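Local coordinates for kynurenine formamidase (Bacillus anthracis, PDB 4CO9), which catalyses the zinc-dependent hydrolysis of N-formyl-L-kynurenine to L-kynurenine and formate, the second step of tryptophan breakdown through the kynurenine pathway, at residues C[17-22]-C[51-56]; C[26-31]-C[45-50]; C[11-16]-C[176-181]; C[121-126]-C[153-158]; C[56-61]-C[171-176]. One frame throughout, in Å; residues are numbered along the deposited sequence.

Contact 1 of 5, residues C[17-22]-C[51-56]; sequences NDIATW and IHTGTH. With ZN (zinc ion), chain P.
I19 and T53 meet methyl to methyl, I19 CG2 lying 3.6 Å from T53 CG2, the two side chains set obliquely. CG1 of I19 is anti to its backbone N (chi1 -161°), and an extended chi2 (171°) carries CD1 on to the backbone of G54, 3.6 Å from G54 CA. T21 lies beside T53 and points the same way, its CG2 near T53 OG1, a hydroxyl hydrogen-bonded to S50. W22 turns the edge of its ring to 51-56: H52 O lies near the ring plane, 3.9 Å from CD1. No direct hydrogen bond joins the segments; two waters bridge them, one between A20 O and G54 N, the other between W22 N and H52 O. Past the inverse gamma turn at H52, the imidazoles of H52 and H56 converge on one zinc ion through ND1 and NE2. H52 CA lies 3.5 Å above the centre of one H56 ring face. A straight 2.8 Å bond from H56 ND1 to G54 O, in the ring plane, fixes that ring's rotation, and D200 takes H52 NE2. Segment 17-22, which brings substrate-binding W22 beside zinc ligands, lies between strands 9-10 and 29-34; 51-56 links strand 44-50 to strand 56-58.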
# COMPACT_ATOMS: atom_id res chain seq x y z
N ASN C 17 -2.28 9.51 14.69
CA ASN C 17 -1.65 10.74 15.13
C ASN C 17 -0.63 10.55 16.26
O ASN C 17 0.15 11.46 16.51
CB ASN C 17 -2.70 11.78 15.53
CG ASN C 17 -3.52 12.29 14.34
OD1 ASN C 17 -3.41 11.81 13.22
ND2 ASN C 17 -4.37 13.26 14.60
N ASP C 18 -0.63 9.39 16.92
CA ASP C 18 0.34 9.10 17.97
C ASP C 18 1.65 8.48 17.49
O ASP C 18 2.56 8.30 18.30
CB ASP C 18 -0.29 8.17 19.02
CG ASP C 18 -1.51 8.78 19.69
OD1 ASP C 18 -1.54 10.00 19.88
OD2 ASP C 18 -2.43 8.01 20.03
N ILE C 19 1.74 8.10 16.22
CA ILE C 19 2.94 7.44 15.73
C ILE C 19 4.13 8.40 15.76
O ILE C 19 3.98 9.59 15.57
CB ILE C 19 2.75 6.84 14.33
CG1 ILE C 19 3.84 5.78 14.07
CG2 ILE C 19 2.75 7.90 13.26
CD1 ILE C 19 3.63 4.97 12.82
N ALA C 20 5.31 7.85 16.02
CA ALA C 20 6.55 8.62 16.00
C ALA C 20 6.96 8.97 14.58
O ALA C 20 6.51 8.36 13.61
CB ALA C 20 7.65 7.82 16.67
N THR C 21 7.81 9.98 14.48
CA THR C 21 8.45 10.36 13.22
C THR C 21 9.92 10.67 13.49
O THR C 21 10.32 10.83 14.64
CB THR C 21 7.80 11.60 12.61
OG1 THR C 21 7.89 12.70 13.51
CG2 THR C 21 6.32 11.36 12.29
N TRP C 22 10.71 10.80 12.44
CA TRP C 22 12.08 11.32 12.59
C TRP C 22 11.98 12.70 13.26
O TRP C 22 11.04 13.42 12.99
CB TRP C 22 12.77 11.42 11.23
CG TRP C 22 13.31 10.09 10.76
CD1 TRP C 22 12.61 9.09 10.17
CD2 TRP C 22 14.66 9.62 10.87
NE1 TRP C 22 13.43 8.02 9.90
CE2 TRP C 22 14.70 8.32 10.31
CE3 TRP C 22 15.83 10.17 11.37
CZ2 TRP C 22 15.87 7.56 10.25
CZ3 TRP C 22 17.00 9.42 11.31
CH2 TRP C 22 17.01 8.13 10.75
N ILE C 51 6.90 10.57 4.26
CA ILE C 51 7.10 9.29 3.59
C ILE C 51 7.66 8.21 4.55
O ILE C 51 7.26 7.01 4.51
CB ILE C 51 8.04 9.53 2.38
CG1 ILE C 51 7.29 10.35 1.30
CG2 ILE C 51 8.56 8.21 1.83
CD1 ILE C 51 6.12 9.64 0.61
N HIS C 52 8.54 8.64 5.43
CA HIS C 52 9.27 7.71 6.29
C HIS C 52 8.60 7.63 7.65
O HIS C 52 9.20 7.91 8.69
CB HIS C 52 10.74 8.16 6.39
CG HIS C 52 11.39 8.31 5.04
ND1 HIS C 52 12.19 7.32 4.49
CD2 HIS C 52 11.34 9.30 4.14
CE1 HIS C 52 12.59 7.71 3.29
NE2 HIS C 52 12.09 8.91 3.05
N THR C 53 7.34 7.24 7.64
CA THR C 53 6.55 7.08 8.85
C THR C 53 6.00 5.67 8.83
O THR C 53 5.46 5.24 7.83
CB THR C 53 5.35 8.06 8.87
OG1 THR C 53 5.85 9.38 8.70
CG2 THR C 53 4.57 7.99 10.18
N GLY C 54 6.10 4.99 9.96
CA GLY C 54 5.59 3.65 10.08
C GLY C 54 6.35 2.72 9.16
O GLY C 54 7.49 3.00 8.78
N THR C 55 5.69 1.64 8.77
CA THR C 55 6.29 0.64 7.91
C THR C 55 6.35 1.21 6.50
O THR C 55 5.32 1.63 5.95
CB THR C 55 5.46 -0.64 7.96
OG1 THR C 55 5.30 -1.03 9.33
CG2 THR C 55 6.14 -1.76 7.21
N HIS C 56 7.54 1.25 5.91
CA HIS C 56 7.69 1.90 4.62
C HIS C 56 8.94 1.43 3.90
O HIS C 56 9.82 0.80 4.51
CB HIS C 56 7.76 3.41 4.82
CG HIS C 56 9.03 3.87 5.45
ND1 HIS C 56 9.23 3.84 6.82
CD2 HIS C 56 10.17 4.35 4.91
CE1 HIS C 56 10.43 4.31 7.09
NE2 HIS C 56 11.02 4.62 5.95
ZN ZN P . 13.03 5.44 5.23
O HOH W 1 7.38 6.18 12.31
O HOH W 2 9.51 10.59 9.98
O HOH W 3 14.92 6.13 5.60

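Contact 2 of 5, residues C[26-31]-C[45-50]; sequences TPFSYE and GKLTMS
The F28 ring is met obliquely by L47 and M49: CZ lies 3.5 Å from L47 CD1, and CD2 lies 3.8 Å from M49 CB. M49 runs beside F28 and points the same way, its SD 5.3 Å from the ring centroid in an oblique Met-aromatic contact. The F28 ring also touches L15, N17 and I19. The Y30 ring meets the start of segment 45-50 obliquely, with OH 3.6 Å from G45 CA; glycine has no CB there, where one would collide with that hydroxyl. Y30 OH is hydrogen-bonded to D200 of the second subunit. On the sheet face opposite Y30 and L47, S29 and T48 sit CB to CB, and a water joins S29 OG to K46 O, with a weak bond to T48 OG1. At the loop end, the T26 and T48 side chains cross at about a right angle, CG2 to CG2. The backbones are held by paired bonds, S29 with T48 and E31 with K46; S29 N to T48 O and K46 N to E31 O are both 2.8 Å. These are two antiparallel strands, 29-34 and 44-50, of a beta hairpin-like arm that pairs through residues 47-49 with a strand of the second subunit, continuing the sheet across the homodimer interface.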
# COMPACT_ATOMS: atom_id res chain seq x y z
N THR C 26 7.65 15.88 9.29
CA THR C 26 6.22 16.12 9.29
C THR C 26 5.51 15.21 10.29
O THR C 26 5.61 14.00 10.16
CB THR C 26 5.62 15.83 7.89
OG1 THR C 26 6.32 16.59 6.91
CG2 THR C 26 4.16 16.19 7.85
N PRO C 27 4.78 15.77 11.28
CA PRO C 27 3.98 14.90 12.12
C PRO C 27 2.86 14.21 11.34
O PRO C 27 2.33 14.79 10.40
CB PRO C 27 3.38 15.86 13.17
CG PRO C 27 4.19 17.09 13.09
CD PRO C 27 4.61 17.19 11.66
N PHE C 28 2.54 12.99 11.72
CA PHE C 28 1.46 12.28 11.05
C PHE C 28 0.12 12.92 11.40
O PHE C 28 -0.12 13.22 12.55
CB PHE C 28 1.40 10.81 11.46
CG PHE C 28 0.26 10.06 10.80
CD1 PHE C 28 -1.04 10.07 11.32
CD2 PHE C 28 0.50 9.37 9.62
CE1 PHE C 28 -2.06 9.40 10.67
CE2 PHE C 28 -0.52 8.70 8.97
CZ PHE C 28 -1.80 8.70 9.50
N SER C 29 -0.73 13.10 10.41
CA SER C 29 -2.04 13.68 10.61
C SER C 29 -3.10 12.99 9.74
O SER C 29 -3.02 13.08 8.53
CB SER C 29 -1.98 15.18 10.26
OG SER C 29 -3.25 15.74 10.28
N TYR C 30 -4.06 12.32 10.36
CA TYR C 30 -5.33 12.03 9.69
C TYR C 30 -6.42 12.86 10.36
O TYR C 30 -6.57 12.82 11.58
CB TYR C 30 -5.73 10.54 9.70
CG TYR C 30 -7.12 10.42 9.13
CD1 TYR C 30 -7.33 10.35 7.76
CD2 TYR C 30 -8.24 10.47 9.94
CE1 TYR C 30 -8.60 10.30 7.20
CE2 TYR C 30 -9.51 10.44 9.40
CZ TYR C 30 -9.70 10.35 8.04
OH TYR C 30 -10.99 10.32 7.54
N GLU C 31 -7.17 13.61 9.56
CA GLU C 31 -8.29 14.40 10.08
C GLU C 31 -9.51 14.31 9.17
O GLU C 31 -9.35 14.21 7.95
CB GLU C 31 -7.83 15.86 10.45
CG GLU C 31 -6.70 16.00 11.54
CD GLU C 31 -7.05 15.45 12.92
OE1 GLU C 31 -8.23 15.46 13.34
OE2 GLU C 31 -6.11 15.03 13.60
N GLY C 45 -11.84 13.21 4.43
CA GLY C 45 -10.65 13.09 5.23
C GLY C 45 -9.48 13.77 4.55
O GLY C 45 -9.53 14.08 3.35
N LYS C 46 -8.45 14.02 5.34
CA LYS C 46 -7.18 14.45 4.78
C LYS C 46 -6.03 13.77 5.50
O LYS C 46 -5.98 13.78 6.71
CB LYS C 46 -7.10 15.95 4.95
CG LYS C 46 -5.81 16.58 4.47
CD LYS C 46 -5.86 18.07 4.73
CE LYS C 46 -4.69 18.77 4.11
NZ LYS C 46 -4.72 20.22 4.47
N LEU C 47 -5.10 13.23 4.71
CA LEU C 47 -3.92 12.55 5.19
C LEU C 47 -2.70 13.42 4.90
O LEU C 47 -2.47 13.82 3.75
CB LEU C 47 -3.77 11.20 4.50
CG LEU C 47 -2.57 10.31 4.84
CD1 LEU C 47 -2.62 9.90 6.30
CD2 LEU C 47 -2.58 9.09 3.94
N THR C 48 -1.93 13.71 5.95
CA THR C 48 -0.66 14.42 5.83
C THR C 48 0.41 13.61 6.58
O THR C 48 0.22 13.30 7.75
CB THR C 48 -0.77 15.82 6.45
OG1 THR C 48 -1.83 16.54 5.82
CG2 THR C 48 0.53 16.62 6.23
N MET C 49 1.51 13.28 5.92
CA MET C 49 2.55 12.51 6.57
C MET C 49 3.91 12.63 5.87
O MET C 49 3.98 12.97 4.68
CB MET C 49 2.16 11.02 6.61
CG MET C 49 2.05 10.35 5.24
SD MET C 49 1.31 8.68 5.29
CE MET C 49 2.56 7.84 6.22
N SER C 50 4.97 12.37 6.63
CA SER C 50 6.27 12.08 6.04
C SER C 50 6.20 10.72 5.38
O SER C 50 5.55 9.82 5.89
CB SER C 50 7.39 12.06 7.07
OG SER C 50 8.60 11.60 6.49
O HOH W 4 -4.31 15.74 7.85

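Contact 3 of 5, residues C[11-16]-C[176-181]; sequences ISQPLN and NVVLDH
I11 O accepts the backbone N-H of V178 at 2.9 Å, the donor standing 42° out of the carbonyl plane, and V177 CA adds a C-H...O contact to the same oxygen. Beside this bond the I11 side chain packs on 176-181, CB 3.2 Å from V178 O, a buried oxygen with no partner in the model. CG1 sits between the backbone N and the carbonyl carbon (chi1 58°); from there CD1 reaches V177 CG1 at 3.9 Å and L179 CD2 at 4.1 Å. V177 runs beside I11 in the same direction, whereas L179 meets it obliquely. The I11 and H181 side chains cross at about a right angle, I11 CG2 coming 4.0 Å from H181 NE2, obliquely to the ring; D10 O holds NE2. The contact joins the loops that leave strands 9-10 and 172-175 of the large mixed sheet, and I11 and L179 both pack on L110 of strand 108-112. Q13 CG touches both V178 CG2, 3.6 Å away, and N176 O. The Q13 and N176 side chains cross, their amide planes 21° apart. Q13 NE2 donates to two waters, which donate in turn to N176 OD1 (water O to OD1 2.7 Å) and V177 O (water O to V177 O 2.8 Å). N176 ND2 turns instead to G54 O.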
# COMPACT_ATOMS: atom_id res chain seq x y z
N ILE C 11 2.26 -7.18 9.55
CA ILE C 11 3.53 -6.80 10.18
C ILE C 11 3.82 -5.31 10.00
O ILE C 11 4.98 -4.89 9.95
CB ILE C 11 4.71 -7.68 9.71
CG1 ILE C 11 4.90 -7.61 8.19
CG2 ILE C 11 4.48 -9.11 10.16
CD1 ILE C 11 6.28 -8.06 7.75
N SER C 12 2.75 -4.52 9.91
CA SER C 12 2.85 -3.07 9.75
C SER C 12 2.54 -2.34 11.05
O SER C 12 1.76 -2.82 11.87
CB SER C 12 1.88 -2.59 8.68
OG SER C 12 2.07 -3.28 7.45
N GLN C 13 3.15 -1.18 11.23
CA GLN C 13 2.85 -0.30 12.36
C GLN C 13 1.54 0.47 12.13
O GLN C 13 1.35 1.03 11.07
CB GLN C 13 4.00 0.68 12.59
CG GLN C 13 5.30 0.04 13.04
CD GLN C 13 6.39 1.04 13.35
OE1 GLN C 13 6.33 2.19 12.95
NE2 GLN C 13 7.40 0.59 14.08
N PRO C 14 0.66 0.52 13.14
CA PRO C 14 -0.55 1.30 12.95
C PRO C 14 -0.23 2.77 12.73
O PRO C 14 0.61 3.33 13.45
CB PRO C 14 -1.31 1.11 14.27
CG PRO C 14 -0.82 -0.18 14.81
CD PRO C 14 0.64 -0.26 14.40
N LEU C 15 -0.88 3.36 11.74
CA LEU C 15 -0.69 4.74 11.38
C LEU C 15 -1.81 5.57 12.01
O LEU C 15 -2.98 5.40 11.67
CB LEU C 15 -0.70 4.92 9.87
CG LEU C 15 0.51 4.36 9.10
CD1 LEU C 15 0.22 4.45 7.60
CD2 LEU C 15 1.79 5.13 9.43
N ASN C 16 -1.43 6.45 12.92
CA ASN C 16 -2.36 7.35 13.57
C ASN C 16 -1.56 8.54 14.14
O ASN C 16 -0.32 8.56 14.08
CB ASN C 16 -3.14 6.64 14.66
CG ASN C 16 -2.24 5.95 15.67
OD1 ASN C 16 -1.38 6.59 16.30
ND2 ASN C 16 -2.40 4.65 15.79
N ASN C 176 10.88 -0.43 9.58
CA ASN C 176 9.80 -0.43 10.56
C ASN C 176 8.77 -1.56 10.42
O ASN C 176 7.60 -1.37 10.70
CB ASN C 176 9.07 0.92 10.58
CG ASN C 176 9.85 2.00 11.32
OD1 ASN C 176 10.64 1.71 12.22
ND2 ASN C 176 9.61 3.25 10.96
N VAL C 177 9.20 -2.74 10.00
CA VAL C 177 8.31 -3.90 10.10
C VAL C 177 8.16 -4.28 11.58
O VAL C 177 9.00 -3.91 12.40
CB VAL C 177 8.75 -5.12 9.26
CG1 VAL C 177 8.53 -4.85 7.78
CG2 VAL C 177 10.19 -5.53 9.54
N VAL C 178 7.08 -4.97 11.89
CA VAL C 178 6.76 -5.41 13.25
C VAL C 178 6.83 -6.92 13.28
O VAL C 178 6.03 -7.59 12.63
CB VAL C 178 5.33 -4.98 13.63
CG1 VAL C 178 5.02 -5.38 15.06
CG2 VAL C 178 5.16 -3.49 13.41
N LEU C 179 7.81 -7.46 14.00
CA LEU C 179 8.11 -8.88 13.92
C LEU C 179 8.08 -9.63 15.26
O LEU C 179 8.34 -10.82 15.28
CB LEU C 179 9.49 -9.07 13.27
CG LEU C 179 9.69 -8.54 11.85
CD1 LEU C 179 11.13 -8.78 11.42
CD2 LEU C 179 8.72 -9.17 10.86
N ASP C 180 7.75 -8.97 16.36
CA ASP C 180 7.81 -9.67 17.65
C ASP C 180 6.71 -10.74 17.82
O ASP C 180 6.89 -11.68 18.58
CB ASP C 180 7.87 -8.70 18.83
CG ASP C 180 9.31 -8.28 19.17
OD1 ASP C 180 10.22 -8.38 18.30
OD2 ASP C 180 9.53 -7.86 20.32
N HIS C 181 5.64 -10.64 17.03
CA HIS C 181 4.54 -11.59 17.08
C HIS C 181 4.65 -12.70 16.03
O HIS C 181 3.73 -13.49 15.89
CB HIS C 181 3.20 -10.87 16.95
CG HIS C 181 3.01 -10.16 15.64
ND1 HIS C 181 3.67 -9.00 15.32
CD2 HIS C 181 2.22 -10.45 14.57
CE1 HIS C 181 3.32 -8.61 14.11
NE2 HIS C 181 2.44 -9.47 13.63
O HOH W 5 10.11 1.78 14.87
O HOH W 6 8.56 -2.35 14.64

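Contact 4 of 5, residues C[121-126]-C[153-158]; sequences EFPDII and DPLDDK
F122 slides past L155 in the opposite direction, its CZ 4.1 Å from L155 CD2, the leucine methyls approaching the ring obliquely. P123 CD lies over one face of the F122 ring, offset toward the rim, 3.6 Å above the plane. The same ring meets that of W22, which binds substrate, at about 55° between planes. P123 crosses L155 at about a right angle, P123 CG lying 4.1 Å from L155 CD1. L155 CD1 also pushes close to the backbone, 3.1 Å from P123 O, with D124 O next nearest at 3.7 Å. L155 carries most of the contact, its two methyls meeting F122, P123 and I126 and the carbonyls of P123 and D124. It occupies the second position of a type I beta turn from P154 to D157, closed by the bond from D157 N to P154 O; this turn lies in the loop between strand 144-147 and helix 161-168, while 121-126 belongs to the loop between strands 108-112 and 128-129. I125 points away, but I126 turns back toward L155 and crosses it at about a right angle. Its CD1 lies 3.8 Å from L155 CD2 and 3.7 Å from D153 O. No direct hydrogen bond spans the segments; a single water accepts N-H from L155 N, at 3.0 Å, and from I126. The D153 side chain leads away from this contact, and OD2 bonds ND1 of the zinc ligand H163, a second-shell bond that probably helps to orient this imidazole.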
# COMPACT_ATOMS: atom_id res chain seq x y z
N GLU C 121 7.14 5.93 19.76
CA GLU C 121 8.35 6.63 20.19
C GLU C 121 9.44 6.47 19.14
O GLU C 121 9.57 5.42 18.53
CB GLU C 121 8.86 6.06 21.51
CG GLU C 121 7.85 6.15 22.65
CD GLU C 121 8.38 5.54 23.93
OE1 GLU C 121 9.62 5.38 24.06
OE2 GLU C 121 7.55 5.19 24.81
N PHE C 122 10.24 7.52 18.95
CA PHE C 122 11.39 7.40 18.09
C PHE C 122 12.59 6.98 18.94
O PHE C 122 12.86 7.60 19.96
CB PHE C 122 11.67 8.71 17.35
CG PHE C 122 12.53 8.53 16.15
CD1 PHE C 122 12.01 7.98 14.99
CD2 PHE C 122 13.88 8.86 16.19
CE1 PHE C 122 12.81 7.80 13.88
CE2 PHE C 122 14.69 8.68 15.08
CZ PHE C 122 14.16 8.15 13.93
N PRO C 123 13.31 5.92 18.52
CA PRO C 123 14.44 5.45 19.34
C PRO C 123 15.63 6.41 19.39
O PRO C 123 15.80 7.24 18.51
CB PRO C 123 14.86 4.15 18.66
CG PRO C 123 14.47 4.34 17.23
CD PRO C 123 13.21 5.17 17.26
N ASP C 124 16.43 6.29 20.44
CA ASP C 124 17.65 7.09 20.59
C ASP C 124 18.83 6.41 19.91
O ASP C 124 19.73 7.09 19.43
CB ASP C 124 17.94 7.31 22.07
CG ASP C 124 16.86 8.12 22.76
OD1 ASP C 124 16.50 9.19 22.22
OD2 ASP C 124 16.38 7.69 23.82
N ILE C 125 18.83 5.08 19.90
CA ILE C 125 19.86 4.30 19.22
C ILE C 125 19.23 3.03 18.65
O ILE C 125 18.30 2.50 19.24
CB ILE C 125 21.02 3.93 20.19
CG1 ILE C 125 22.17 3.25 19.44
CG2 ILE C 125 20.54 3.03 21.31
CD1 ILE C 125 23.43 3.10 20.26
N ILE C 126 19.74 2.57 17.52
CA ILE C 126 19.30 1.28 16.95
C ILE C 126 20.50 0.48 16.49
O ILE C 126 21.58 1.02 16.30
CB ILE C 126 18.36 1.49 15.75
CG1 ILE C 126 19.09 2.22 14.61
CG2 ILE C 126 17.10 2.22 16.20
CD1 ILE C 126 18.33 2.25 13.30
N ASP C 153 20.91 2.46 8.74
CA ASP C 153 22.11 3.17 9.18
C ASP C 153 21.90 3.78 10.56
O ASP C 153 20.74 3.93 11.01
CB ASP C 153 22.46 4.28 8.20
CG ASP C 153 23.20 3.78 6.99
OD1 ASP C 153 24.31 3.24 7.15
OD2 ASP C 153 22.67 3.93 5.87
N PRO C 154 22.99 4.14 11.25
CA PRO C 154 22.81 4.77 12.55
C PRO C 154 21.98 6.04 12.42
O PRO C 154 22.05 6.74 11.40
CB PRO C 154 24.24 5.09 13.00
CG PRO C 154 25.10 4.14 12.24
CD PRO C 154 24.42 3.98 10.92
N LEU C 155 21.21 6.34 13.46
CA LEU C 155 20.26 7.46 13.41
C LEU C 155 20.92 8.82 13.18
O LEU C 155 20.32 9.71 12.58
CB LEU C 155 19.43 7.50 14.69
CG LEU C 155 18.61 6.24 15.00
CD1 LEU C 155 17.91 6.41 16.34
CD2 LEU C 155 17.62 5.94 13.89
N ASP C 156 22.15 8.98 13.65
CA ASP C 156 22.88 10.26 13.52
C ASP C 156 23.85 10.30 12.33
O ASP C 156 24.56 11.30 12.14
CB ASP C 156 23.63 10.57 14.83
CG ASP C 156 24.69 9.51 15.17
OD1 ASP C 156 24.78 8.46 14.47
OD2 ASP C 156 25.43 9.72 16.16
N ASP C 157 23.89 9.24 11.53
CA ASP C 157 24.86 9.11 10.45
C ASP C 157 24.44 9.91 9.22
O ASP C 157 23.33 9.74 8.72
CB ASP C 157 25.04 7.64 10.08
CG ASP C 157 26.03 7.43 8.96
OD1 ASP C 157 27.05 8.12 8.93
OD2 ASP C 157 25.78 6.57 8.09
N LYS C 158 25.34 10.74 8.70
CA LYS C 158 25.08 11.52 7.50
C LYS C 158 25.60 10.87 6.23
O LYS C 158 25.23 11.30 5.14
CB LYS C 158 25.67 12.92 7.62
CG LYS C 158 25.19 13.71 8.83
CD LYS C 158 23.68 13.85 8.85
CE LYS C 158 23.23 14.86 9.90
O HOH W 7 21.73 4.67 15.94

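Contact 5 of 5, residues C[56-61]-C[171-176]; sequences HIDAPF and IHILEN. With ZN (zinc ion), chain P; ZN (zinc ion), chain O.
E175 reaches across H56 to both zinc ions. Its CB lies over the H56 ring, 4.3 Å from the centroid and off-centre, a CH-pi contact. CG is anti to the carbonyl carbon (chi1 -72°), and the extended chain beyond it (chi2 159°) carries CD, and so the carboxylate, to the metals. OE1 is shared: it binds the zinc of H52 and H56 at 2.4 Å and the second zinc, which H163 also binds, more loosely at 2.6 Å. Of the two ions, OE2 binds the second, at 2.1 Å. D58 approaches from the neighbouring strand with its carboxylate turned 82° against that of E175 and splits its oxygens, OD1 to the first zinc at 2.1 Å and OD2 to the second at 2.0 Å. D58 OD1 and E175 OE1 come within 3.1 Å of each other; both bind zinc, which probably offsets the repulsion of the two carboxylates. A water also bridges both ions. In the strands that carry these ligands, the backbones of H56 and E175 are paired by two bonds, the one from E175 N to H56 O being nearly straight. On the other sheet face I57 CG2 packs against L174 CD1, 3.8 Å away. Strands 56-58 and 172-175 are antiparallel neighbours in the large mixed sheet; helix 161-168 brings H163 and packs on I173. Two carboxylates bridging two ions, completed by histidines, form the binuclear zinc catalytic centre of this Cyclase 1 superfamily hydrolase (KynB family).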
# COMPACT_ATOMS: atom_id res chain seq x y z
N HIS C 56 7.54 1.25 5.91
CA HIS C 56 7.69 1.90 4.62
C HIS C 56 8.94 1.43 3.90
O HIS C 56 9.82 0.80 4.51
CB HIS C 56 7.76 3.41 4.82
CG HIS C 56 9.03 3.87 5.45
ND1 HIS C 56 9.23 3.84 6.82
CD2 HIS C 56 10.17 4.35 4.91
CE1 HIS C 56 10.43 4.31 7.09
NE2 HIS C 56 11.02 4.62 5.95
N ILE C 57 9.02 1.76 2.62
CA ILE C 57 10.19 1.44 1.82
C ILE C 57 10.87 2.73 1.37
O ILE C 57 10.21 3.75 1.18
CB ILE C 57 9.83 0.54 0.60
CG1 ILE C 57 8.91 1.24 -0.41
CG2 ILE C 57 9.21 -0.76 1.10
CD1 ILE C 57 9.64 1.92 -1.56
N ASP C 58 12.19 2.66 1.22
CA ASP C 58 13.00 3.76 0.71
C ASP C 58 13.27 3.59 -0.78
O ASP C 58 13.58 2.48 -1.23
CB ASP C 58 14.37 3.80 1.38
CG ASP C 58 14.32 4.12 2.84
OD1 ASP C 58 13.28 4.58 3.36
OD2 ASP C 58 15.37 3.90 3.48
N ALA C 59 13.16 4.67 -1.54
CA ALA C 59 13.65 4.69 -2.92
C ALA C 59 15.06 5.29 -2.90
O ALA C 59 15.39 6.03 -1.97
CB ALA C 59 12.74 5.53 -3.79
N PRO C 60 15.89 4.98 -3.91
CA PRO C 60 17.25 5.51 -3.93
C PRO C 60 17.29 7.04 -3.94
O PRO C 60 18.21 7.64 -3.37
CB PRO C 60 17.83 4.92 -5.22
CG PRO C 60 17.08 3.65 -5.40
CD PRO C 60 15.69 3.93 -4.92
N PHE C 61 16.27 7.67 -4.50
CA PHE C 61 16.17 9.13 -4.46
C PHE C 61 16.24 9.72 -3.04
O PHE C 61 16.65 10.87 -2.87
CB PHE C 61 14.90 9.58 -5.17
CG PHE C 61 14.67 11.08 -5.13
CD1 PHE C 61 15.60 11.95 -5.65
CD2 PHE C 61 13.51 11.61 -4.59
CE1 PHE C 61 15.38 13.32 -5.62
CE2 PHE C 61 13.28 12.97 -4.55
CZ PHE C 61 14.23 13.83 -5.07
N ILE C 171 19.87 -4.21 -3.70
CA ILE C 171 19.10 -4.64 -2.55
C ILE C 171 18.22 -3.49 -2.08
O ILE C 171 18.70 -2.43 -1.70
CB ILE C 171 19.98 -5.06 -1.37
CG1 ILE C 171 20.94 -6.17 -1.82
CG2 ILE C 171 19.12 -5.52 -0.21
CD1 ILE C 171 21.99 -6.51 -0.79
N HIS C 172 16.92 -3.74 -2.09
CA HIS C 172 15.91 -2.77 -1.73
C HIS C 172 15.70 -2.78 -0.22
O HIS C 172 16.12 -3.71 0.45
CB HIS C 172 14.64 -3.08 -2.48
CG HIS C 172 14.80 -2.94 -3.96
ND1 HIS C 172 14.04 -2.06 -4.70
CD2 HIS C 172 15.64 -3.54 -4.83
CE1 HIS C 172 14.40 -2.15 -5.97
NE2 HIS C 172 15.37 -3.03 -6.08
N ILE C 173 15.07 -1.73 0.30
CA ILE C 173 15.04 -1.46 1.73
C ILE C 173 13.63 -1.27 2.25
O ILE C 173 12.87 -0.45 1.72
CB ILE C 173 15.86 -0.20 2.07
CG1 ILE C 173 17.34 -0.43 1.71
CG2 ILE C 173 15.73 0.16 3.56
CD1 ILE C 173 18.18 0.83 1.75
N LEU C 174 13.31 -2.01 3.31
CA LEU C 174 12.03 -1.95 4.00
C LEU C 174 12.32 -1.71 5.47
O LEU C 174 13.10 -2.43 6.07
CB LEU C 174 11.30 -3.28 3.78
CG LEU C 174 10.08 -3.62 4.62
CD1 LEU C 174 8.98 -2.58 4.44
CD2 LEU C 174 9.59 -5.01 4.27
N GLU C 175 11.70 -0.68 6.04
CA GLU C 175 11.96 -0.27 7.41
C GLU C 175 10.69 -0.28 8.27
O GLU C 175 9.57 -0.19 7.74
CB GLU C 175 12.60 1.13 7.42
CG GLU C 175 14.04 1.10 6.93
CD GLU C 175 14.56 2.45 6.45
OE1 GLU C 175 13.74 3.34 6.14
OE2 GLU C 175 15.81 2.59 6.38
N ASN C 176 10.88 -0.43 9.58
CA ASN C 176 9.80 -0.43 10.56
C ASN C 176 8.77 -1.56 10.42
O ASN C 176 7.60 -1.37 10.70
CB ASN C 176 9.07 0.92 10.58
CG ASN C 176 9.85 2.00 11.32
OD1 ASN C 176 10.64 1.71 12.22
ND2 ASN C 176 9.61 3.25 10.96
ZN ZN P . 13.03 5.44 5.23
ZN ZN O . 15.95 4.41 5.32
O HOH W 8 13.05 -0.13 -1.08
O HOH W 3 14.92 6.13 5.60
O HOH W 9 16.77 5.41 7.50

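In the fold
Contact 5 is the most central, about 6 Å from the chain centre, on adjacent strands of the nine-stranded mixed sheet; contact 1 shares H56 and one zinc with it, their centres 14 Å apart. Contact 2 lies on the two-stranded arm, its centre about 10 Å from that of contact 1 and 21 Å from that of contact 5. Along the chain, contact 3 closes over all the others: contact 2 is nested within contact 1, contact 4 within contact 5. Contact 4 touches contact 1 where F122 meets W22. Residues distant in sequence thus gather around the zinc pair. Contacts 2 and 3 have the most residues near the second subunit, so zinc centre and dimer interface lie in one continuous set of contacts.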